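Local coordinates for putative prolyl-tRNA synthetase (Leishmania major, PDB 5XIL), which probably attaches L-proline to tRNA(Pro) at the expense of ATP, as a prolyl-tRNA synthetase, at residues G359-E362 with L363-R366. Numbering follows the deposited sequence.
Sequences GPRE and LAER
Arg361 and Glu365 meet one turn apart on the short helix 360-365, and the path of the arginine explains how. At CB the chain leaves the backbone pointing away from the following turn, then bends at both chi2 (-43°) and chi3 (-62°), curling back so that its far end returns to the helix it left. CG and CD make the detour, and it is the guanidinium that comes back into contact: CZ lies 3.7 Å from Ala364 CB, and NH1 comes closer still, at 3.3 Å. The methyl group sits over one face of the guanidinium. NH2 carries the charge contact, reaching Glu365 OE2 at 2.9 Å in a salt bridge whose hydrogen bond is weak, the N-H being poorly aimed. OE2 lies at the guanidinium edge, near its plane, but the carboxylate is turned 77° against that plane, and NH2 engages OE2 alone, not a two-pronged pair. Glu365 CB and CG rest against Arg361 O, the carbonyl that also accepts Glu365 N.

At the start of the helix, Gly359 is the N-cap. Its carbonyl oxygen accepts Leu363 N at 2.8 Å in a nearly straight bond, and Pro360 O takes Ala364 N in the same i to i+4 pattern. Glu362, bent at its second torsion, folds its carboxylate back toward this end, where OE2 receives a weak bond from Gly359 N. Leu363 directs its branched end away from the preceding turn and onto Glu311, Leu312 and Ser315 of helix 306-325, while Arg366 NE is hydrogen-bonded to Trp383 O, and the arginine also makes a cation-pi contact with Trp383. With Arg366 at positive phi, the helix closes in a Schellman motif; it is the short connection between strands 354-358 and 367-372, antiparallel neighbours in the mixed sheet of the anticodon-binding domain.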
ATOM      1  N   GLY A 359     -33.971  -5.941  17.721  1.00 24.20           N
ATOM      2  CA  GLY A 359     -34.816  -5.806  18.891  1.00 26.52           C
ATOM      3  C   GLY A 359     -35.394  -7.109  19.448  1.00 25.49           C
ATOM      4  O   GLY A 359     -35.077  -8.232  19.002  1.00 22.70           O
ATOM      5  N   PRO A 360     -36.251  -6.957  20.457  1.00 26.29           N
ATOM      6  CA  PRO A 360     -36.851  -8.150  21.108  1.00 27.48           C
ATOM      7  C   PRO A 360     -37.472  -9.137  20.098  1.00 23.21           C
ATOM      8  O   PRO A 360     -37.187 -10.350  20.144  1.00 26.57           O
ATOM      9  CB  PRO A 360     -37.900  -7.525  21.999  1.00 28.61           C
ATOM     10  CG  PRO A 360     -37.293  -6.222  22.430  1.00 29.48           C
ATOM     11  CD  PRO A 360     -36.561  -5.715  21.192  1.00 28.33           C
ATOM     12  N   ARG A 361     -38.248  -8.627  19.144  1.00 21.67           N
ATOM     13  CA  ARG A 361     -38.887  -9.500  18.175  1.00 22.19           C
ATOM     14  C   ARG A 361     -37.939 -10.132  17.137  1.00 23.07           C
ATOM     15  O   ARG A 361     -38.152 -11.251  16.641  1.00 19.76           O
ATOM     16  CB  ARG A 361     -40.110  -8.807  17.493  1.00 24.00           C
ATOM     17  CG  ARG A 361     -41.301  -8.439  18.412  1.00 28.24           C
ATOM     18  CD  ARG A 361     -41.701  -9.541  19.459  1.00 33.97           C
ATOM     19  NE  ARG A 361     -42.157 -10.826  18.883  1.00 33.91           N
ATOM     20  CZ  ARG A 361     -42.134 -12.010  19.521  1.00 35.50           C
ATOM     21  NH1 ARG A 361     -41.658 -12.112  20.772  1.00 37.09           N
ATOM     22  NH2 ARG A 361     -42.565 -13.118  18.900  1.00 30.59           N
ATOM     23  N   GLU A 362     -36.855  -9.429  16.812  1.00 22.29           N
ATOM     24  CA  GLU A 362     -35.866  -9.957  15.908  1.00 22.30           C
ATOM     25  C   GLU A 362     -35.150 -11.036  16.616  1.00 21.39           C
ATOM     26  O   GLU A 362     -34.803 -12.056  16.044  1.00 19.95           O
ATOM     27  CB  GLU A 362     -34.836  -8.854  15.534  1.00 23.74           C
ATOM     28  CG  GLU A 362     -35.392  -7.834  14.560  1.00 23.16           C
ATOM     29  CD  GLU A 362     -36.454  -6.868  15.081  1.00 23.65           C
ATOM     30  OE1 GLU A 362     -37.407  -6.624  14.321  1.00 28.61           O
ATOM     31  OE2 GLU A 362     -36.408  -6.344  16.197  1.00 24.04           O
ATOM     32  N   LEU A 363     -34.900 -10.839  17.889  1.00 21.62           N
ATOM     33  CA  LEU A 363     -34.311 -11.898  18.638  1.00 23.19           C
ATOM     34  C   LEU A 363     -35.267 -13.140  18.722  1.00 22.52           C
ATOM     35  O   LEU A 363     -34.890 -14.255  18.377  1.00 24.50           O
ATOM     36  CB  LEU A 363     -33.992 -11.365  20.013  1.00 29.54           C
ATOM     37  CG  LEU A 363     -33.230 -12.261  20.959  1.00 36.89           C
ATOM     38  CD1 LEU A 363     -32.060 -12.953  20.316  1.00 39.05           C
ATOM     39  CD2 LEU A 363     -32.807 -11.383  22.132  1.00 38.79           C
ATOM     40  N   ALA A 364     -36.506 -12.906  19.109  1.00 24.51           N
ATOM     41  CA  ALA A 364     -37.457 -14.005  19.350  1.00 23.55           C
ATOM     42  C   ALA A 364     -37.761 -14.776  18.086  1.00 23.78           C
ATOM     43  O   ALA A 364     -37.877 -16.017  18.100  1.00 24.48           O
ATOM     44  CB  ALA A 364     -38.729 -13.452  19.917  1.00 24.65           C
ATOM     45  N   GLU A 365     -37.896 -14.069  16.975  1.00 19.81           N
ATOM     46  CA  GLU A 365     -38.143 -14.703  15.697  1.00 19.96           C
ATOM     47  C   GLU A 365     -36.914 -15.113  14.890  1.00 21.72           C
ATOM     48  O   GLU A 365     -37.077 -15.678  13.805  1.00 21.57           O
ATOM     49  CB  GLU A 365     -39.055 -13.806  14.812  1.00 22.66           C
ATOM     50  CG  GLU A 365     -40.377 -13.397  15.393  1.00 21.95           C
ATOM     51  CD  GLU A 365     -41.383 -14.548  15.536  1.00 22.08           C
ATOM     52  OE1 GLU A 365     -41.193 -15.642  14.941  1.00 19.16           O
ATOM     53  OE2 GLU A 365     -42.377 -14.312  16.235  1.00 22.20           O
ATOM     54  N   ARG A 366     -35.713 -14.866  15.408  1.00 22.82           N
ATOM     55  CA  ARG A 366     -34.507 -15.206  14.667  1.00 23.70           C
ATOM     56  C   ARG A 366     -34.733 -14.660  13.268  1.00 20.63           C
ATOM     57  O   ARG A 366     -34.781 -15.405  12.289  1.00 19.63           O
ATOM     58  CB  ARG A 366     -34.304 -16.720  14.624  1.00 25.87           C
ATOM     59  CG  ARG A 366     -33.887 -17.327  15.953  1.00 28.92           C
ATOM     60  CD  ARG A 366     -32.692 -16.596  16.544  1.00 35.27           C
ATOM     61  NE  ARG A 366     -31.445 -16.961  15.879  1.00 42.02           N
ATOM     62  CZ  ARG A 366     -30.242 -16.837  16.430  1.00 39.99           C
ATOM     63  NH1 ARG A 366     -30.119 -16.355  17.658  1.00 41.05           N
ATOM     64  NH2 ARG A 366     -29.160 -17.194  15.751  1.00 36.07           N
TER